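Local coordinates for ankyrin repeat domain protein (Legionella pneumophila subsp. pneumophila, PDB 6MCA) that is a Legionella effector, AnkH, that interacts with the host LARP7 component of the 7SK snRNP complex and appears to include a cysteine protease-like fold, at residues 115-129 against 140-154. Residues are numbered along the deposited sequence; the frame is centred on the assembly and turned at random.
Sequences NAYTRNGLCVLVYPV and LYHHGAKLDFALDFI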
loop_
_atom_site.group_PDB
_atom_site.type_symbol
_atom_site.label_atom_id
_atom_site.label_comp_id
_atom_site.label_asym_id
_atom_site.label_seq_id
_atom_site.Cartn_x
_atom_site.Cartn_y
_atom_site.Cartn_z
ATOM N N ASN A 115 0.550 -17.672 9.321
ATOM C CA ASN A 115 1.104 -17.387 8.002
ATOM C C ASN A 115 0.022 -17.305 6.931
ATOM O O ASN A 115 0.325 -17.423 5.739
ATOM C CB ASN A 115 2.149 -18.436 7.623
ATOM C CG ASN A 115 3.390 -18.356 8.488
ATOM O OD1 ASN A 115 4.193 -17.433 8.356
ATOM N ND2 ASN A 115 3.556 -19.328 9.378
ATOM N N ALA A 116 -1.232 -17.112 7.330
ATOM C CA ALA A 116 -2.302 -16.944 6.359
ATOM C C ALA A 116 -2.113 -15.642 5.592
ATOM O O ALA A 116 -1.665 -14.635 6.147
ATOM C CB ALA A 116 -3.663 -16.954 7.054
ATOM N N TYR A 117 -2.442 -15.669 4.305
ATOM C CA TYR A 117 -2.346 -14.488 3.461
ATOM C C TYR A 117 -3.677 -14.256 2.760
ATOM O O TYR A 117 -4.474 -15.177 2.564
ATOM C CB TYR A 117 -1.211 -14.604 2.430
ATOM C CG TYR A 117 -1.169 -15.906 1.659
ATOM C CD1 TYR A 117 -0.603 -17.048 2.212
ATOM C CD2 TYR A 117 -1.680 -15.987 0.371
ATOM C CE1 TYR A 117 -0.557 -18.237 1.506
ATOM C CE2 TYR A 117 -1.638 -17.169 -0.342
ATOM C CZ TYR A 117 -1.076 -18.291 0.230
ATOM O OH TYR A 117 -1.031 -19.471 -0.476
ATOM N N THR A 118 -3.907 -12.999 2.390
ATOM C CA THR A 118 -5.168 -12.593 1.793
ATOM C C THR A 118 -5.179 -12.908 0.299
ATOM O O THR A 118 -4.249 -13.507 -0.251
ATOM C CB THR A 118 -5.415 -11.108 2.038
ATOM O OG1 THR A 118 -4.463 -10.336 1.296
ATOM C CG2 THR A 118 -5.281 -10.783 3.518
ATOM N N ARG A 119 -6.257 -12.484 -0.367
ATOM C CA ARG A 119 -6.430 -12.759 -1.790
ATOM C C ARG A 119 -5.296 -12.176 -2.625
ATOM O O ARG A 119 -4.928 -12.749 -3.656
ATOM C CB ARG A 119 -7.780 -12.208 -2.254
ATOM C CG ARG A 119 -8.099 -12.417 -3.722
ATOM C CD ARG A 119 -9.477 -11.860 -4.038
ATOM N NE ARG A 119 -9.635 -10.504 -3.518
ATOM C CZ ARG A 119 -10.807 -9.905 -3.334
ATOM N NH1 ARG A 119 -11.934 -10.540 -3.626
ATOM N NH2 ARG A 119 -10.852 -8.669 -2.855
ATOM N N ASN A 120 -4.729 -11.050 -2.197
ATOM C CA ASN A 120 -3.613 -10.424 -2.894
ATOM C C ASN A 120 -2.260 -10.981 -2.470
ATOM O O ASN A 120 -1.235 -10.548 -3.007
ATOM C CB ASN A 120 -3.634 -8.910 -2.667
ATOM C CG ASN A 120 -4.872 -8.252 -3.240
ATOM O OD1 ASN A 120 -5.409 -8.691 -4.257
ATOM N ND2 ASN A 120 -5.333 -7.192 -2.587
ATOM N N GLY A 121 -2.231 -11.921 -1.531
ATOM C CA GLY A 121 -0.979 -12.456 -1.034
ATOM C C GLY A 121 -0.403 -11.726 0.156
ATOM O O GLY A 121 0.789 -11.884 0.444
ATOM N N LEU A 122 -1.208 -10.935 0.860
ATOM C CA LEU A 122 -0.744 -10.145 1.995
ATOM C C LEU A 122 -0.898 -10.978 3.263
ATOM O O LEU A 122 -2.021 -11.285 3.678
ATOM C CB LEU A 122 -1.529 -8.839 2.085
ATOM C CG LEU A 122 -1.005 -7.740 3.011
ATOM C CD1 LEU A 122 -1.248 -6.374 2.392
ATOM C CD2 LEU A 122 -1.661 -7.831 4.380
ATOM N N CYS A 123 0.225 -11.337 3.880
ATOM C CA CYS A 123 0.206 -12.212 5.041
ATOM C C CYS A 123 -0.039 -11.412 6.320
ATOM O O CYS A 123 -0.127 -10.182 6.315
ATOM C CB CYS A 123 1.504 -13.013 5.126
ATOM S SG CYS A 123 2.954 -12.078 5.657
ATOM N N VAL A 124 -0.141 -12.135 7.439
ATOM C CA VAL A 124 -0.527 -11.533 8.712
ATOM C C VAL A 124 0.510 -10.523 9.191
ATOM O O VAL A 124 0.168 -9.531 9.844
ATOM C CB VAL A 124 -0.764 -12.646 9.755
ATOM C CG1 VAL A 124 -1.102 -12.062 11.119
ATOM C CG2 VAL A 124 -1.867 -13.583 9.287
ATOM N N LEU A 125 1.785 -10.742 8.865
ATOM C CA LEU A 125 2.867 -9.918 9.393
ATOM C C LEU A 125 3.051 -8.593 8.660
ATOM O O LEU A 125 3.768 -7.728 9.170
ATOM C CB LEU A 125 4.186 -10.693 9.343
ATOM C CG LEU A 125 4.589 -11.545 10.548
ATOM C CD1 LEU A 125 5.829 -12.356 10.212
ATOM C CD2 LEU A 125 4.828 -10.678 11.771
ATOM N N VAL A 126 2.427 -8.413 7.493
ATOM C CA VAL A 126 2.780 -7.296 6.614
ATOM C C VAL A 126 2.537 -5.958 7.303
ATOM O O VAL A 126 3.422 -5.094 7.355
ATOM C CB VAL A 126 2.005 -7.396 5.287
ATOM C CG1 VAL A 126 2.081 -6.079 4.528
ATOM C CG2 VAL A 126 2.550 -8.536 4.443
ATOM N N TYR A 127 1.334 -5.761 7.836
ATOM C CA TYR A 127 0.984 -4.468 8.414
ATOM C C TYR A 127 1.731 -4.196 9.719
ATOM O O TYR A 127 2.198 -3.068 9.919
ATOM C CB TYR A 127 -0.530 -4.363 8.616
ATOM C CG TYR A 127 -1.268 -4.025 7.341
ATOM C CD1 TYR A 127 -1.069 -2.807 6.704
ATOM C CD2 TYR A 127 -2.152 -4.928 6.765
ATOM C CE1 TYR A 127 -1.733 -2.494 5.535
ATOM C CE2 TYR A 127 -2.823 -4.624 5.595
ATOM C CZ TYR A 127 -2.609 -3.406 4.984
ATOM O OH TYR A 127 -3.274 -3.099 3.819
ATOM N N PRO A 128 1.868 -5.164 10.636
ATOM C CA PRO A 128 2.722 -4.907 11.808
ATOM C C PRO A 128 4.170 -4.626 11.446
ATOM O O PRO A 128 4.826 -3.832 12.132
ATOM C CB PRO A 128 2.584 -6.190 12.643
ATOM C CG PRO A 128 1.967 -7.196 11.740
ATOM C CD PRO A 128 1.121 -6.424 10.789
ATOM N N VAL A 129 4.692 -5.251 10.388
ATOM C CA VAL A 129 6.045 -4.939 9.937
ATOM C C VAL A 129 6.118 -3.503 9.436
ATOM O O VAL A 129 7.045 -2.755 9.771
ATOM C CB VAL A 129 6.493 -5.938 8.854
ATOM C CG1 VAL A 129 7.708 -5.408 8.108
ATOM C CG2 VAL A 129 6.806 -7.283 9.472
ATOM N N LEU A 140 3.593 -13.101 17.051
ATOM C CA LEU A 140 3.414 -13.920 15.856
ATOM C C LEU A 140 4.632 -14.802 15.599
ATOM O O LEU A 140 4.489 -15.950 15.161
ATOM C CB LEU A 140 3.123 -13.027 14.651
ATOM C CG LEU A 140 1.768 -12.314 14.674
ATOM C CD1 LEU A 140 1.715 -11.211 13.627
ATOM C CD2 LEU A 140 0.636 -13.309 14.468
ATOM N N TYR A 141 5.835 -14.281 15.858
ATOM C CA TYR A 141 7.048 -15.088 15.736
ATOM C C TYR A 141 6.981 -16.308 16.645
ATOM O O TYR A 141 7.313 -17.425 16.234
ATOM C CB TYR A 141 8.284 -14.257 16.087
ATOM C CG TYR A 141 8.574 -13.080 15.183
ATOM C CD1 TYR A 141 8.138 -13.056 13.866
ATOM C CD2 TYR A 141 9.300 -11.993 15.655
ATOM C CE1 TYR A 141 8.414 -11.974 13.045
ATOM C CE2 TYR A 141 9.578 -10.911 14.845
ATOM C CZ TYR A 141 9.133 -10.905 13.543
ATOM O OH TYR A 141 9.413 -9.826 12.737
ATOM N N HIS A 142 6.560 -16.101 17.896
ATOM C CA HIS A 142 6.527 -17.186 18.870
ATOM C C HIS A 142 5.597 -18.311 18.435
ATOM O O HIS A 142 5.805 -19.470 18.816
ATOM C CB HIS A 142 6.105 -16.637 20.235
ATOM C CG HIS A 142 5.932 -17.688 21.286
ATOM N ND1 HIS A 142 4.799 -17.779 22.068
ATOM C CD2 HIS A 142 6.749 -18.689 21.692
ATOM C CE1 HIS A 142 4.926 -18.792 22.906
ATOM N NE2 HIS A 142 6.100 -19.361 22.698
ATOM N N HIS A 143 4.581 -18.000 17.633
ATOM C CA HIS A 143 3.616 -18.992 17.184
ATOM C C HIS A 143 3.860 -19.451 15.751
ATOM O O HIS A 143 3.032 -20.179 15.197
ATOM C CB HIS A 143 2.194 -18.448 17.337
ATOM C CG HIS A 143 1.704 -18.443 18.752
ATOM N ND1 HIS A 143 1.086 -19.532 19.329
ATOM C CD2 HIS A 143 1.752 -17.487 19.710
ATOM C CE1 HIS A 143 0.769 -19.245 20.580
ATOM N NE2 HIS A 143 1.162 -18.010 20.835
ATOM N N GLY A 144 4.970 -19.043 15.139
ATOM C CA GLY A 144 5.412 -19.623 13.887
ATOM C C GLY A 144 5.382 -18.734 12.659
ATOM O O GLY A 144 5.605 -19.240 11.553
ATOM N N ALA A 145 5.122 -17.436 12.803
ATOM C CA ALA A 145 5.073 -16.559 11.641
ATOM C C ALA A 145 6.458 -16.401 11.021
ATOM O O ALA A 145 7.462 -16.273 11.727
ATOM C CB ALA A 145 4.508 -15.193 12.028
ATOM N N LYS A 146 6.506 -16.412 9.689
ATOM C CA LYS A 146 7.755 -16.313 8.941
ATOM C C LYS A 146 7.888 -14.906 8.365
ATOM O O LYS A 146 7.052 -14.475 7.565
ATOM C CB LYS A 146 7.808 -17.361 7.830
ATOM C CG LYS A 146 7.536 -18.784 8.303
ATOM C CD LYS A 146 8.564 -19.239 9.328
ATOM C CE LYS A 146 8.377 -20.706 9.686
ATOM N NZ LYS A 146 9.351 -21.161 10.717
ATOM N N LEU A 147 8.954 -14.205 8.762
ATOM C CA LEU A 147 9.112 -12.796 8.406
ATOM C C LEU A 147 9.447 -12.605 6.930
ATOM O O LEU A 147 9.089 -11.573 6.342
ATOM C CB LEU A 147 10.198 -12.168 9.282
ATOM C CG LEU A 147 10.490 -10.676 9.120
ATOM C CD1 LEU A 147 9.240 -9.864 9.388
ATOM C CD2 LEU A 147 11.617 -10.249 10.046
ATOM N N ASP A 148 10.130 -13.578 6.321
ATOM C CA ASP A 148 10.582 -13.414 4.943
ATOM C C ASP A 148 9.414 -13.253 3.980
ATOM O O ASP A 148 9.528 -12.521 2.993
ATOM C CB ASP A 148 11.453 -14.600 4.530
ATOM C CG ASP A 148 12.858 -14.513 5.096
ATOM O OD1 ASP A 148 13.334 -13.383 5.335
ATOM O OD2 ASP A 148 13.485 -15.574 5.301
ATOM N N PHE A 149 8.288 -13.918 4.247
ATOM C CA PHE A 149 7.107 -13.757 3.404
ATOM C C PHE A 149 6.649 -12.301 3.375
ATOM O O PHE A 149 6.443 -11.720 2.300
ATOM C CB PHE A 149 5.992 -14.674 3.910
ATOM C CG PHE A 149 4.814 -14.783 2.984
ATOM C CD1 PHE A 149 4.913 -14.416 1.651
ATOM C CD2 PHE A 149 3.602 -15.262 3.452
ATOM C CE1 PHE A 149 3.824 -14.520 0.808
ATOM C CE2 PHE A 149 2.510 -15.368 2.614
ATOM C CZ PHE A 149 2.622 -14.997 1.290
ATOM N N ALA A 150 6.488 -11.696 4.554
ATOM C CA ALA A 150 6.056 -10.303 4.625
ATOM C C ALA A 150 7.072 -9.378 3.970
ATOM O O ALA A 150 6.705 -8.474 3.207
ATOM C CB ALA A 150 5.821 -9.904 6.082
ATOM N N LEU A 151 8.361 -9.587 4.261
ATOM C CA LEU A 151 9.389 -8.725 3.683
ATOM C C LEU A 151 9.395 -8.812 2.162
ATOM O O LEU A 151 9.489 -7.787 1.474
ATOM C CB LEU A 151 10.762 -9.087 4.247
ATOM C CG LEU A 151 10.989 -8.814 5.735
ATOM C CD1 LEU A 151 12.443 -9.061 6.107
ATOM C CD2 LEU A 151 10.571 -7.397 6.096
ATOM N N ASP A 152 9.281 -10.027 1.617
ATOM C CA ASP A 152 9.303 -10.198 0.170
ATOM C C ASP A 152 8.066 -9.596 -0.478
ATOM O O ASP A 152 8.162 -8.980 -1.545
ATOM C CB ASP A 152 9.427 -11.679 -0.184
ATOM C CG ASP A 152 10.751 -12.274 0.253
ATOM O OD1 ASP A 152 11.723 -11.506 0.424
ATOM O OD2 ASP A 152 10.821 -13.509 0.429
ATOM N N PHE A 153 6.894 -9.760 0.145
ATOM C CA PHE A 153 5.691 -9.131 -0.392
ATOM C C PHE A 153 5.845 -7.616 -0.437
ATOM O O PHE A 153 5.564 -6.979 -1.462
ATOM C CB PHE A 153 4.467 -9.522 0.441
ATOM C CG PHE A 153 3.197 -8.837 0.011
ATOM C CD1 PHE A 153 2.398 -9.389 -0.976
ATOM C CD2 PHE A 153 2.802 -7.642 0.593
ATOM C CE1 PHE A 153 1.232 -8.762 -1.378
ATOM C CE2 PHE A 153 1.639 -7.009 0.194
ATOM C CZ PHE A 153 0.852 -7.571 -0.791
ATOM N N ILE A 154 6.289 -7.021 0.675
ATOM C CA ILE A 154 6.443 -5.569 0.736
ATOM C C ILE A 154 7.427 -5.094 -0.325
ATOM O O ILE A 154 7.163 -4.131 -1.056
ATOM C CB ILE A 154 6.885 -5.137 2.146
ATOM C CG1 ILE A 154 5.791 -5.448 3.169
ATOM C CG2 ILE A 154 7.241 -3.654 2.162
ATOM C CD1 ILE A 154 6.257 -5.349 4.607
HETATM O O HOH W 1 4.247 -14.810 7.217
#
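Asn115 OD1 accepts two hydrogens: from Lys146 N at 2.9 Å, in the carbonyl plane and on a lone pair, and from a water that also donates to Lys146 O. Both segments lie in the ankyrin-repeat region, where loop 115-125 packs against the turn and helix that follow helix 134-142. Asn115 ND2 completes the grip on the neighbouring loop, donating to Gly144 O at 3.0 Å in a nearly straight bond (165°). Gly144, at positive phi, is the C' residue of the Schellman motif that ends helix 134-142.

Leu125 reaches the end of helix 134-142 and the turn after it: CD1 meets Ala145 CB at 3.6 Å and the edge of the Tyr141 ring, while CD2 meets Leu140 CD1, the two side chains running past each other in opposite directions. Val129 is a knob in a hole formed by Leu147, Ala150, Leu151 and Ile154 of helix 147-162. Phe149 and Tyr117 form an offset edge-to-face pair, the edge of Phe149 toward the face of Tyr117, planes 85° apart. Phe149 CD2 touches Cys123 CB, and strand 178-182 adds Ile179 beside both rings. Chi1 of 74° sets Cys123 SG between backbone N and carbonyl carbon, 3.6 Å from Ala150 CB. Leu122 CA sits over the Phe153 ring, 4.1 Å from its centroid.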